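Local coordinates for omega-class glutathione S-transferase (PDB 3WD6), which binds glutathione and, as a member of the omega family, probably catalyses glutathione transfer and the glutathione-dependent reduction of dehydroascorbate, at residues Ala80-Ile83 and Ala84-Thr88; Pro110-Pro113 and Leu114-Ala117; Met181-Pro184 and Trp185-Leu189. All coordinates share one frame; numbering follows the deposited sequence.

Interaction 1 (Ala80-Ile83 and Ala84-Thr88)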
loop_
_atom_site.group_PDB
_atom_site.type_symbol
_atom_site.label_atom_id
_atom_site.label_comp_id
_atom_site.label_asym_id
_atom_site.label_seq_id
_atom_site.Cartn_x
_atom_site.Cartn_y
_atom_site.Cartn_z
ATOM N N ALA A 80 10.887 4.646 -1.817
ATOM C CA ALA A 80 11.547 5.598 -2.691
ATOM C C ALA A 80 11.839 4.894 -4.024
ATOM O O ALA A 80 12.190 3.695 -4.030
ATOM C CB ALA A 80 12.838 6.107 -2.066
ATOM N N ILE A 81 11.687 5.617 -5.139
ATOM C CA ILE A 81 12.142 5.093 -6.418
ATOM C C ILE A 81 13.433 5.794 -6.878
ATOM O O ILE A 81 13.654 6.982 -6.593
ATOM C CB ILE A 81 11.043 5.168 -7.528
ATOM C CG1 ILE A 81 10.763 6.619 -7.927
ATOM C CG2 ILE A 81 9.766 4.478 -7.068
ATOM C CD1 ILE A 81 9.667 6.761 -9.000
ATOM N N GLU A 82 14.277 5.055 -7.588
ATOM C CA GLU A 82 15.510 5.602 -8.144
ATOM C C GLU A 82 15.383 5.464 -9.656
ATOM O O GLU A 82 15.366 4.344 -10.186
ATOM C CB GLU A 82 16.733 4.832 -7.620
ATOM C CG GLU A 82 18.091 5.410 -8.047
ATOM C CD GLU A 82 19.249 4.958 -7.121
ATOM O OE1 GLU A 82 20.338 5.582 -7.134
ATOM O OE2 GLU A 82 19.066 3.973 -6.371
ATOM N N ILE A 83 15.281 6.592 -10.358
ATOM C CA ILE A 83 14.939 6.537 -11.784
ATOM C C ILE A 83 16.191 6.615 -12.659
ATOM O O ILE A 83 16.138 6.363 -13.880
ATOM C CB ILE A 83 13.922 7.629 -12.165
ATOM C CG1 ILE A 83 14.450 9.016 -11.767
ATOM C CG2 ILE A 83 12.586 7.366 -11.467
ATOM C CD1 ILE A 83 13.524 10.144 -12.144
ATOM N N ALA A 84 17.308 6.953 -12.005
ATOM C CA ALA A 84 18.621 7.085 -12.627
ATOM C C ALA A 84 19.626 7.150 -11.481
ATOM O O ALA A 84 19.219 7.353 -10.320
ATOM C CB ALA A 84 18.680 8.351 -13.462
ATOM N N GLU A 85 20.920 6.990 -11.766
ATOM C CA GLU A 85 21.876 6.923 -10.658
ATOM C C GLU A 85 21.824 8.190 -9.783
ATOM O O GLU A 85 21.965 9.309 -10.276
ATOM C CB GLU A 85 23.306 6.650 -11.122
ATOM C CG GLU A 85 24.194 6.161 -9.959
ATOM C CD GLU A 85 25.633 5.845 -10.359
ATOM O OE1 GLU A 85 26.055 6.182 -11.496
ATOM O OE2 GLU A 85 26.349 5.258 -9.517
ATOM N N ASP A 86 21.601 7.997 -8.487
ATOM C CA ASP A 86 21.537 9.099 -7.537
ATOM C C ASP A 86 20.423 10.097 -7.857
ATOM O O ASP A 86 20.514 11.279 -7.481
ATOM C CB ASP A 86 22.886 9.827 -7.439
ATOM C CG ASP A 86 24.029 8.899 -7.032
ATOM O OD1 ASP A 86 23.768 7.907 -6.310
ATOM O OD2 ASP A 86 25.190 9.156 -7.442
ATOM N N VAL A 87 19.377 9.633 -8.541
ATOM C CA VAL A 87 18.188 10.463 -8.761
ATOM C C VAL A 87 16.943 9.710 -8.269
ATOM O O VAL A 87 16.507 8.703 -8.875
ATOM C CB VAL A 87 18.052 10.902 -10.241
ATOM C CG1 VAL A 87 16.780 11.729 -10.449
ATOM C CG2 VAL A 87 19.298 11.692 -10.679
ATOM N N THR A 88 16.388 10.190 -7.155
ATOM C CA THR A 88 15.340 9.455 -6.481
ATOM C C THR A 88 14.139 10.309 -6.144
ATOM O O THR A 88 14.256 11.533 -5.953
ATOM C CB THR A 88 15.837 8.845 -5.174
ATOM O OG1 THR A 88 16.220 9.907 -4.289
ATOM C CG2 THR A 88 17.011 7.882 -5.436
#
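Glu82 OE1 is gripped twice. It accepts the backbone N-H of Asp86, with N to OE1 at 3.0 Å, through the lone pair that points away from the other carboxylate oxygen, and it also forms a salt bridge with Lys72 NZ. The same lysine pairs with Asp86 OD1. Lys72 therefore lies between two acidic groups whose oxygens, Glu82 OE1 and Asp86 OD1, are 4.2 Å apart, and it probably offsets their repulsion. Glutamate has the length for this task: CG is anti to the backbone N (chi1 -175°) and the chain stays extended, passing Ala84 O on its way to the turn. Ala84-Val87 is a type II beta turn closed by Val87 N to Ala84 O (2.9 Å), and Asp86 takes the positive phi of 60° at its third position. Next to the turn, Ile83 N donates to Val87 O at 2.9 Å, and the side chains of these two residues cross obliquely, Ile83 CG1 to Val87 CG1 at 3.8 Å. Thr88 is the antiparallel, non-hydrogen-bonded mate of Glu82; its CG2 methyl rests 3.8 Å from Glu82 CG, while OG1 bonds to Lys72 O. The segments form the closed end of the hairpin of strands 80-82 and 87-90. Strand 31-34 flanks the hairpin through Tyr33, which bonds to Glu82 OE2, and helix 69-72 contributes Lys72.

Interaction 2 (Pro110-Pro113 and Leu114-Ala117); sequences PQDP and LKKA
The carboxylate of Asp112 is met from above its plane by the backbone N-H of Lys115: N to OD2 is 3.1 Å, and the donor stands 42° out of that plane. Alongside, Leu114 CB lies 3.4 Å from the same OD2, the two side chains running side by side. With CG anti to the backbone N (chi1 170°), the carboxylate reaches forward to the amide of Lys115 in the first turn. A short acidic residue suits this place, since it satisfies an amide in the first turn and its negative charge probably interacts favourably with the helix N-terminus. Replacing it with an alanine would probably leave Lys115 N without its side-chain acceptor and weaken the start of the helix. The regular ladder begins here too: Lys116 N donates to Asp112 O at 2.8 Å, almost straight, and Ala117 N to Pro113 O at 2.9 Å. Pro113 is well placed, because a residue in the first turn needs no N-H for the ladder and the ring restricts phi to a helical value. Upstream, the Pro110 ring lies against the first turn, CB touching Lys115 CB at 3.6 Å, while Lys116 bends its chain so that CE passes 3.2 Å from Pro110 O. On the protein surface, Asp112 is thus a classic side-chain N-cap, followed by proline at the first helical position, and it opens helix 113-125.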
loop_
_atom_site.group_PDB
_atom_site.type_symbol
_atom_site.label_atom_id
_atom_site.label_comp_id
_atom_site.label_asym_id
_atom_site.label_seq_id
_atom_site.Cartn_x
_atom_site.Cartn_y
_atom_site.Cartn_z
ATOM N N PRO A 110 -7.357 9.769 -13.747
ATOM C CA PRO A 110 -8.259 10.388 -14.728
ATOM C C PRO A 110 -7.578 11.572 -15.402
ATOM O O PRO A 110 -6.867 12.359 -14.728
ATOM C CB PRO A 110 -9.403 10.921 -13.858
ATOM C CG PRO A 110 -9.463 9.990 -12.694
ATOM C CD PRO A 110 -8.026 9.521 -12.451
ATOM N N GLN A 111 -7.788 11.708 -16.710
ATOM C CA GLN A 111 -7.278 12.875 -17.437
ATOM C C GLN A 111 -8.046 14.152 -17.061
ATOM O O GLN A 111 -7.453 15.214 -16.898
ATOM C CB GLN A 111 -7.299 12.633 -18.954
ATOM C CG GLN A 111 -5.967 12.055 -19.542
ATOM C CD GLN A 111 -5.695 10.567 -19.194
ATOM O OE1 GLN A 111 -6.419 9.939 -18.401
ATOM N NE2 GLN A 111 -4.641 10.005 -19.799
ATOM N N ASP A 112 -9.361 14.042 -16.901
ATOM C CA ASP A 112 -10.172 15.209 -16.539
ATOM C C ASP A 112 -9.866 15.725 -15.125
ATOM O O ASP A 112 -9.960 14.971 -14.142
ATOM C CB ASP A 112 -11.666 14.890 -16.664
ATOM C CG ASP A 112 -12.525 15.982 -16.078
ATOM O OD1 ASP A 112 -12.496 17.102 -16.639
ATOM O OD2 ASP A 112 -13.210 15.737 -15.049
ATOM N N PRO A 113 -9.511 17.012 -15.006
ATOM C CA PRO A 113 -8.997 17.496 -13.712
ATOM C C PRO A 113 -9.978 17.291 -12.559
ATOM O O PRO A 113 -9.567 17.003 -11.426
ATOM C CB PRO A 113 -8.758 18.989 -13.961
ATOM C CG PRO A 113 -8.529 19.079 -15.443
ATOM C CD PRO A 113 -9.474 18.060 -16.039
ATOM N N LEU A 114 -11.264 17.445 -12.844
ATOM C CA LEU A 114 -12.275 17.285 -11.815
ATOM C C LEU A 114 -12.319 15.848 -11.312
ATOM O O LEU A 114 -12.329 15.620 -10.101
ATOM C CB LEU A 114 -13.640 17.708 -12.349
ATOM C CG LEU A 114 -14.833 17.626 -11.401
ATOM C CD1 LEU A 114 -14.492 18.147 -9.999
ATOM C CD2 LEU A 114 -15.986 18.416 -12.003
ATOM N N LYS A 115 -12.357 14.888 -12.241
ATOM C CA LYS A 115 -12.289 13.463 -11.895
ATOM C C LYS A 115 -10.986 13.084 -11.167
ATOM O O LYS A 115 -10.995 12.288 -10.216
ATOM C CB LYS A 115 -12.458 12.603 -13.152
ATOM C CG LYS A 115 -13.905 12.256 -13.460
ATOM C CD LYS A 115 -14.181 12.312 -14.952
ATOM C CE LYS A 115 -15.666 12.091 -15.224
ATOM N NZ LYS A 115 -16.170 12.962 -16.326
ATOM N N LYS A 116 -9.873 13.652 -11.623
ATOM C CA LYS A 116 -8.598 13.486 -10.943
ATOM C C LYS A 116 -8.744 13.892 -9.475
ATOM O O LYS A 116 -8.350 13.143 -8.565
ATOM C CB LYS A 116 -7.511 14.337 -11.620
ATOM C CG LYS A 116 -6.089 13.824 -11.377
ATOM C CD LYS A 116 -5.015 14.710 -12.024
ATOM C CE LYS A 116 -5.137 14.743 -13.547
ATOM N NZ LYS A 116 -3.901 14.270 -14.254
ATOM N N ALA A 117 -9.323 15.073 -9.244
ATOM C CA ALA A 117 -9.460 15.598 -7.889
ATOM C C ALA A 117 -10.262 14.641 -7.025
ATOM O O ALA A 117 -9.847 14.318 -5.906
ATOM C CB ALA A 117 -10.107 16.981 -7.898
HETATM O O HOH W 1 -4.096 15.550 -16.368
#

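Interaction 3 (Met181-Pro184 and Trp185-Leu189)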
loop_
_atom_site.group_PDB
_atom_site.type_symbol
_atom_site.label_atom_id
_atom_site.label_comp_id
_atom_site.label_asym_id
_atom_site.label_seq_id
_atom_site.Cartn_x
_atom_site.Cartn_y
_atom_site.Cartn_z
ATOM N N MET A 181 -4.419 3.106 -4.583
ATOM C CA MET A 181 -3.776 3.909 -3.531
ATOM C C MET A 181 -4.417 3.668 -2.153
ATOM O O MET A 181 -3.815 3.975 -1.112
ATOM C CB MET A 181 -3.745 5.405 -3.883
ATOM C CG MET A 181 -2.875 5.747 -5.090
ATOM S SD MET A 181 -1.159 5.198 -4.921
ATOM C CE MET A 181 -1.197 3.631 -5.808
ATOM N N ILE A 182 -5.618 3.095 -2.143
ATOM C CA ILE A 182 -6.231 2.739 -0.875
ATOM C C ILE A 182 -6.136 1.232 -0.634
ATOM O O ILE A 182 -6.281 0.756 0.504
ATOM C CB ILE A 182 -7.707 3.234 -0.771
ATOM C CG1 ILE A 182 -8.651 2.400 -1.641
ATOM C CG2 ILE A 182 -7.805 4.717 -1.147
ATOM C CD1 ILE A 182 -10.093 2.974 -1.709
ATOM N N TRP A 183 -5.874 0.476 -1.700
ATOM C CA TRP A 183 -5.914 -0.982 -1.608
ATOM C C TRP A 183 -5.137 -1.604 -0.417
ATOM O O TRP A 183 -5.617 -2.542 0.222
ATOM C CB TRP A 183 -5.455 -1.648 -2.920
ATOM C CG TRP A 183 -5.270 -3.106 -2.674
ATOM C CD1 TRP A 183 -4.088 -3.795 -2.592
ATOM C CD2 TRP A 183 -6.304 -4.042 -2.375
ATOM N NE1 TRP A 183 -4.330 -5.123 -2.295
ATOM C CE2 TRP A 183 -5.683 -5.296 -2.147
ATOM C CE3 TRP A 183 -7.697 -3.950 -2.297
ATOM C CZ2 TRP A 183 -6.415 -6.450 -1.839
ATOM C CZ3 TRP A 183 -8.425 -5.099 -1.992
ATOM C CH2 TRP A 183 -7.778 -6.334 -1.762
ATOM N N PRO A 184 -3.925 -1.104 -0.131
ATOM C CA PRO A 184 -3.136 -1.815 0.892
ATOM C C PRO A 184 -3.867 -1.955 2.233
ATOM O O PRO A 184 -3.663 -2.931 2.990
ATOM C CB PRO A 184 -1.901 -0.916 1.067
ATOM C CG PRO A 184 -1.765 -0.214 -0.271
ATOM C CD PRO A 184 -3.189 0.039 -0.718
ATOM N N TRP A 185 -4.699 -0.968 2.551
ATOM C CA TRP A 185 -5.390 -1.032 3.831
ATOM C C TRP A 185 -6.524 -2.028 3.780
ATOM O O TRP A 185 -6.748 -2.749 4.750
ATOM C CB TRP A 185 -5.776 0.350 4.345
ATOM C CG TRP A 185 -4.517 1.030 4.725
ATOM C CD1 TRP A 185 -3.870 0.946 5.934
ATOM C CD2 TRP A 185 -3.661 1.808 3.865
ATOM N NE1 TRP A 185 -2.694 1.659 5.887
ATOM C CE2 TRP A 185 -2.539 2.199 4.636
ATOM C CE3 TRP A 185 -3.748 2.230 2.533
ATOM C CZ2 TRP A 185 -1.510 2.986 4.117
ATOM C CZ3 TRP A 185 -2.725 3.020 2.015
ATOM C CH2 TRP A 185 -1.619 3.390 2.809
ATOM N N PHE A 186 -7.199 -2.118 2.636
ATOM C CA PHE A 186 -8.158 -3.196 2.459
ATOM C C PHE A 186 -7.496 -4.584 2.529
ATOM O O PHE A 186 -8.098 -5.534 3.074
ATOM C CB PHE A 186 -8.955 -3.014 1.171
ATOM C CG PHE A 186 -9.910 -1.853 1.227
ATOM C CD1 PHE A 186 -10.619 -1.570 2.407
ATOM C CD2 PHE A 186 -10.089 -1.029 0.119
ATOM C CE1 PHE A 186 -11.500 -0.481 2.473
ATOM C CE2 PHE A 186 -10.977 0.051 0.169
ATOM C CZ PHE A 186 -11.681 0.325 1.349
ATOM N N GLU A 187 -6.280 -4.715 1.987
ATOM C CA GLU A 187 -5.591 -5.995 2.037
ATOM C C GLU A 187 -5.406 -6.380 3.497
ATOM O O GLU A 187 -5.568 -7.550 3.875
ATOM C CB GLU A 187 -4.226 -5.950 1.315
ATOM C CG GLU A 187 -3.540 -7.330 1.253
ATOM C CD GLU A 187 -2.331 -7.410 0.306
ATOM O OE1 GLU A 187 -1.348 -8.121 0.638
ATOM O OE2 GLU A 187 -2.359 -6.788 -0.785
ATOM N N ARG A 188 -5.087 -5.380 4.316
ATOM C CA ARG A 188 -4.811 -5.586 5.739
ATOM C C ARG A 188 -6.093 -5.789 6.550
ATOM O O ARG A 188 -6.112 -6.571 7.504
ATOM C CB ARG A 188 -3.962 -4.427 6.297
ATOM C CG ARG A 188 -2.448 -4.596 6.049
ATOM C CD ARG A 188 -1.764 -3.317 5.577
ATOM N NE ARG A 188 -0.356 -3.545 5.222
ATOM C CZ ARG A 188 0.077 -3.812 3.990
ATOM N NH1 ARG A 188 -0.781 -3.877 2.982
ATOM N NH2 ARG A 188 1.365 -4.003 3.759
ATOM N N LEU A 189 -7.170 -5.115 6.153
ATOM C CA LEU A 189 -8.449 -5.235 6.855
ATOM C C LEU A 189 -8.824 -6.722 6.962
ATOM O O LEU A 189 -9.362 -7.168 7.983
ATOM C CB LEU A 189 -9.546 -4.424 6.124
ATOM C CG LEU A 189 -10.994 -4.320 6.641
ATOM C CD1 LEU A 189 -11.744 -3.166 5.968
ATOM C CD2 LEU A 189 -11.780 -5.628 6.475
#
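Trp183 and Glu187, one helical turn apart, both turn CG opposite the backbone N (chi1 169° and -175°), which carries the indole NE1 to within 3.0 Å of Glu187 OE2. This bond braces one side of helix 177-189, a buried helix in the helical C-terminal domain of the glutathione transferase fold. OE2 accepts through the lone pair facing away from OE1, and ring and carboxylate planes stand 50° apart. Gln42 of helix 39-51 gives OE2 a second donor and Ile226 N serves OE1, so the acid is satisfied although buried. The backbone bond from Glu187 N to Trp183 O (2.9 Å) joins the same two residues. Pro184 has no N-H to offer the preceding turn and kinks the helix there, but its ring offers an apolar surface: CB lies over one face of Trp185, 4.2 Å from the centroid of the six-membered ring, in a CH-pi contact. The edge of that indole meets Met181 O, 3.4 Å from CZ3. Tyr40, which lines the glutathione pocket, meets Trp185 edge-to-face. On another flank, Ile182 and Phe186 run side by side, CD1 to CE2 at 3.6 Å, so branched aliphatic and ring fill the interior together. Arg188, whose NH1 also bonds to Gln42 OE1 and whose NH2 bonds to Tyr37 O, bends back toward Pro184. Its backbone N and its NH1 reach Pro184 O from opposite faces of the carbonyl plane, at 3.1 and 3.0 Å, with that oxygen lying in the guanidinium plane.

In the fold
The three contacts follow one another along the chain without touching. Interaction 1 ends a hairpin of the thioredoxin-like N-terminal domain, and interaction 3 lies in the C-terminal domain; their centres are about 26 Å apart and their nearest atoms about 11 Å. Glutathione sits closest to interaction 3: the side chain of Trp185 is about 7 Å from it, and that of Arg188 about 6 Å from the side chain of the glutathione-binding Cys38. From the hairpin, the side chain of Ile81 is about 10 Å from glutathione. Interaction 2, at the surface and remote from the annotated sites, starts helix 113-125; its centre is about 22 Å from that of interaction 3 and about 28 Å from that of interaction 1.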